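Long-range contact in glycosyl hydrolase, family 38 (Enterococcus faecalis, PDB 5KBP), which probably acts as an alpha-mannosidase of glycosyl hydrolase family 38, releasing mannose from alpha-mannosidic linkages: residues L443-T448 with M486-L490. Sequence-based numbering, arbitrary orientation.
Sequences LKQKAT and MAKYL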
ATOM      1  N   LEU A 443      14.188  31.448 -19.847  1.00 55.83           N
ATOM      2  CA  LEU A 443      13.641  30.580 -20.883  1.00 58.65           C
ATOM      3  C   LEU A 443      12.210  30.962 -21.235  1.00 62.86           C
ATOM      4  O   LEU A 443      11.800  30.827 -22.394  1.00 59.79           O
ATOM      5  CB  LEU A 443      13.699  29.120 -20.432  1.00 53.67           C
ATOM      6  CG  LEU A 443      15.088  28.529 -20.189  1.00 54.11           C
ATOM      7  CD1 LEU A 443      14.985  27.087 -19.713  1.00 52.58           C
ATOM      8  CD2 LEU A 443      15.934  28.621 -21.447  1.00 55.22           C
ATOM      9  N   LYS A 444      11.438  31.436 -20.253  1.00 70.37           N
ATOM     10  CA  LYS A 444      10.056  31.825 -20.516  1.00 71.33           C
ATOM     11  C   LYS A 444       9.990  33.022 -21.456  1.00 79.79           C
ATOM     12  O   LYS A 444       9.085  33.115 -22.293  1.00 87.37           O
ATOM     13  CB  LYS A 444       9.346  32.138 -19.199  1.00 73.30           C
ATOM     14  CG  LYS A 444       7.830  32.018 -19.245  1.00 73.03           C
ATOM     15  CD  LYS A 444       7.375  30.651 -18.755  1.00 68.32           C
ATOM     16  CE  LYS A 444       5.870  30.609 -18.545  1.00 70.13           C
ATOM     17  NZ  LYS A 444       5.431  29.318 -17.944  1.00 73.61           N
ATOM     18  N   GLN A 445      10.944  33.943 -21.337  1.00 74.75           N
ATOM     19  CA  GLN A 445      10.976  35.147 -22.154  1.00 78.62           C
ATOM     20  C   GLN A 445      11.714  34.959 -23.472  1.00 75.85           C
ATOM     21  O   GLN A 445      11.604  35.820 -24.351  1.00 72.05           O
ATOM     22  CB  GLN A 445      11.624  36.295 -21.373  1.00 85.16           C
ATOM     23  CG  GLN A 445      10.875  36.693 -20.114  1.00 91.50           C
ATOM     24  CD  GLN A 445      11.734  37.498 -19.158  1.00 97.06           C
ATOM     25  OE1 GLN A 445      12.873  37.843 -19.471  1.00103.98           O
ATOM     26  NE2 GLN A 445      11.193  37.796 -17.983  1.00 91.89           N
ATOM     27  N   LYS A 446      12.462  33.870 -23.631  1.00 72.29           N
ATOM     28  CA  LYS A 446      13.204  33.651 -24.865  1.00 70.66           C
ATOM     29  C   LYS A 446      12.253  33.243 -25.983  1.00 70.90           C
ATOM     30  O   LYS A 446      11.414  32.355 -25.805  1.00 69.36           O
ATOM     31  CB  LYS A 446      14.276  32.583 -24.661  1.00 74.85           C
ATOM     32  CG  LYS A 446      15.256  32.465 -25.819  1.00 84.13           C
ATOM     33  CD  LYS A 446      16.357  31.461 -25.517  1.00 91.23           C
ATOM     34  CE  LYS A 446      17.389  31.421 -26.635  1.00 96.49           C
ATOM     35  NZ  LYS A 446      18.496  30.466 -26.346  1.00 95.18           N
ATOM     36  N   ALA A 447      12.384  33.897 -27.134  1.00 78.95           N
ATOM     37  CA  ALA A 447      11.517  33.603 -28.267  1.00 73.28           C
ATOM     38  C   ALA A 447      11.746  32.180 -28.761  1.00 73.18           C
ATOM     39  O   ALA A 447      12.847  31.632 -28.665  1.00 71.11           O
ATOM     40  CB  ALA A 447      11.763  34.600 -29.399  1.00 66.12           C
ATOM     41  N   THR A 448      10.684  31.580 -29.297  1.00 72.64           N
ATOM     42  CA  THR A 448      10.742  30.205 -29.769  1.00 76.70           C
ATOM     43  C   THR A 448      10.920  30.190 -31.276  1.00 75.36           C
ATOM     44  O   THR A 448      10.021  30.648 -31.999  1.00 70.20           O
ATOM     45  CB  THR A 448       9.474  29.450 -29.384  1.00 81.43           C
ATOM     46  OG1 THR A 448       9.335  29.443 -27.958  1.00 89.87           O
ATOM     47  CG2 THR A 448       9.534  28.015 -29.893  1.00 75.46           C
ATOM     48  N   MET A 486      16.684  23.981 -15.369  1.00 58.08           N
ATOM     49  CA  MET A 486      15.478  24.522 -15.981  1.00 50.21           C
ATOM     50  C   MET A 486      15.553  24.270 -17.480  1.00 50.01           C
ATOM     51  O   MET A 486      16.589  24.526 -18.103  1.00 61.90           O
ATOM     52  CB  MET A 486      15.337  26.018 -15.701  1.00 51.53           C
ATOM     53  CG  MET A 486      15.063  26.364 -14.251  1.00 57.98           C
ATOM     54  SD  MET A 486      13.476  25.722 -13.682  1.00 58.70           S
ATOM     55  CE  MET A 486      13.281  26.636 -12.156  1.00 48.83           C
ATOM     56  N   ALA A 487      14.468  23.762 -18.056  1.00 49.05           N
ATOM     57  CA  ALA A 487      14.467  23.362 -19.453  1.00 56.01           C
ATOM     58  C   ALA A 487      13.249  23.927 -20.168  1.00 60.14           C
ATOM     59  O   ALA A 487      12.250  24.300 -19.549  1.00 58.38           O
ATOM     60  CB  ALA A 487      14.494  21.836 -19.602  1.00 48.23           C
ATOM     61  N   LYS A 488      13.353  23.984 -21.493  1.00 54.45           N
ATOM     62  CA  LYS A 488      12.249  24.356 -22.365  1.00 52.28           C
ATOM     63  C   LYS A 488      11.942  23.179 -23.276  1.00 49.05           C
ATOM     64  O   LYS A 488      12.850  22.617 -23.897  1.00 59.09           O
ATOM     65  CB  LYS A 488      12.582  25.603 -23.190  1.00 58.07           C
ATOM     66  CG  LYS A 488      11.403  26.151 -23.975  1.00 63.48           C
ATOM     67  CD  LYS A 488      11.689  27.548 -24.498  1.00 68.18           C
ATOM     68  CE  LYS A 488      10.438  28.189 -25.072  1.00 70.96           C
ATOM     69  NZ  LYS A 488      10.664  29.612 -25.447  1.00 76.64           N
ATOM     70  N   TYR A 489      10.669  22.804 -23.349  1.00 48.08           N
ATOM     71  CA  TYR A 489      10.245  21.624 -24.086  1.00 58.36           C
ATOM     72  C   TYR A 489       9.296  22.019 -25.205  1.00 62.04           C
ATOM     73  O   TYR A 489       8.443  22.895 -25.034  1.00 63.89           O
ATOM     74  CB  TYR A 489       9.562  20.611 -23.164  1.00 50.42           C
ATOM     75  CG  TYR A 489      10.461  20.081 -22.077  1.00 51.28           C
ATOM     76  CD1 TYR A 489      11.256  18.963 -22.293  1.00 50.77           C
ATOM     77  CD2 TYR A 489      10.521  20.698 -20.836  1.00 55.60           C
ATOM     78  CE1 TYR A 489      12.083  18.473 -21.302  1.00 53.63           C
ATOM     79  CE2 TYR A 489      11.345  20.217 -19.837  1.00 60.22           C
ATOM     80  CZ  TYR A 489      12.125  19.103 -20.077  1.00 56.25           C
ATOM     81  OH  TYR A 489      12.948  18.618 -19.088  1.00 60.96           O
ATOM     82  N   LEU A 490       9.451  21.363 -26.350  1.00 47.90           N
ATOM     83  CA  LEU A 490       8.570  21.550 -27.491  1.00 56.84           C
ATOM     84  C   LEU A 490       7.827  20.249 -27.753  1.00 59.44           C
ATOM     85  O   LEU A 490       8.433  19.171 -27.758  1.00 59.27           O
ATOM     86  CB  LEU A 490       9.359  21.977 -28.731  1.00 58.54           C
ATOM     87  CG  LEU A 490       8.572  22.814 -29.741  1.00 64.53           C
ATOM     88  CD1 LEU A 490       7.943  24.014 -29.049  1.00 64.83           C
ATOM     89  CD2 LEU A 490       9.466  23.261 -30.884  1.00 51.88           C
TER
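Lys-488 reaches from the middle strand of a three-stranded antiparallel sheet to the loop that leaves helix 436-445, where its NZ donates a hydrogen bond of 2.8 Å to Thr-448 OG1. Helix and sheet both belong to C-terminal domain 1 of the family 38 enzymes, and the contact packs one on the other away from the calcium site. A second, weak bond runs from the same NZ to Leu-443 O at 3.5 Å, so the ammonium group joins the last turn of the helix to the loop. Lys-446 O also lies 2.9 Å from Lys-488 NZ, at an angle too poor for a hydrogen bond, yet its partial negative charge probably helps to stabilise the ammonium group. Lys-488 gets this far because CG is anti to the backbone N (chi1 -172°) and the chain stays extended to its tip. Alongside, Leu-443 drops CD1 onto the strand backbone, 3.4 Å from Met-486 O, and touches Met-486 CB with the same methyl. From the two flanking strands, Leu-429 (416-430) and Val-470 (463-475) also touch Leu-443, seating the helix end on the sheet face. Glu-468 OE1 hydrogen-bonds Thr-448 OG1, while its OE2 makes a long, weak ion pair with Lys-488 NZ, which would help balance the buried charge. Farther along the loop, Thr-448 CG2 just approaches Leu-490 CD1 at 4.4 Å.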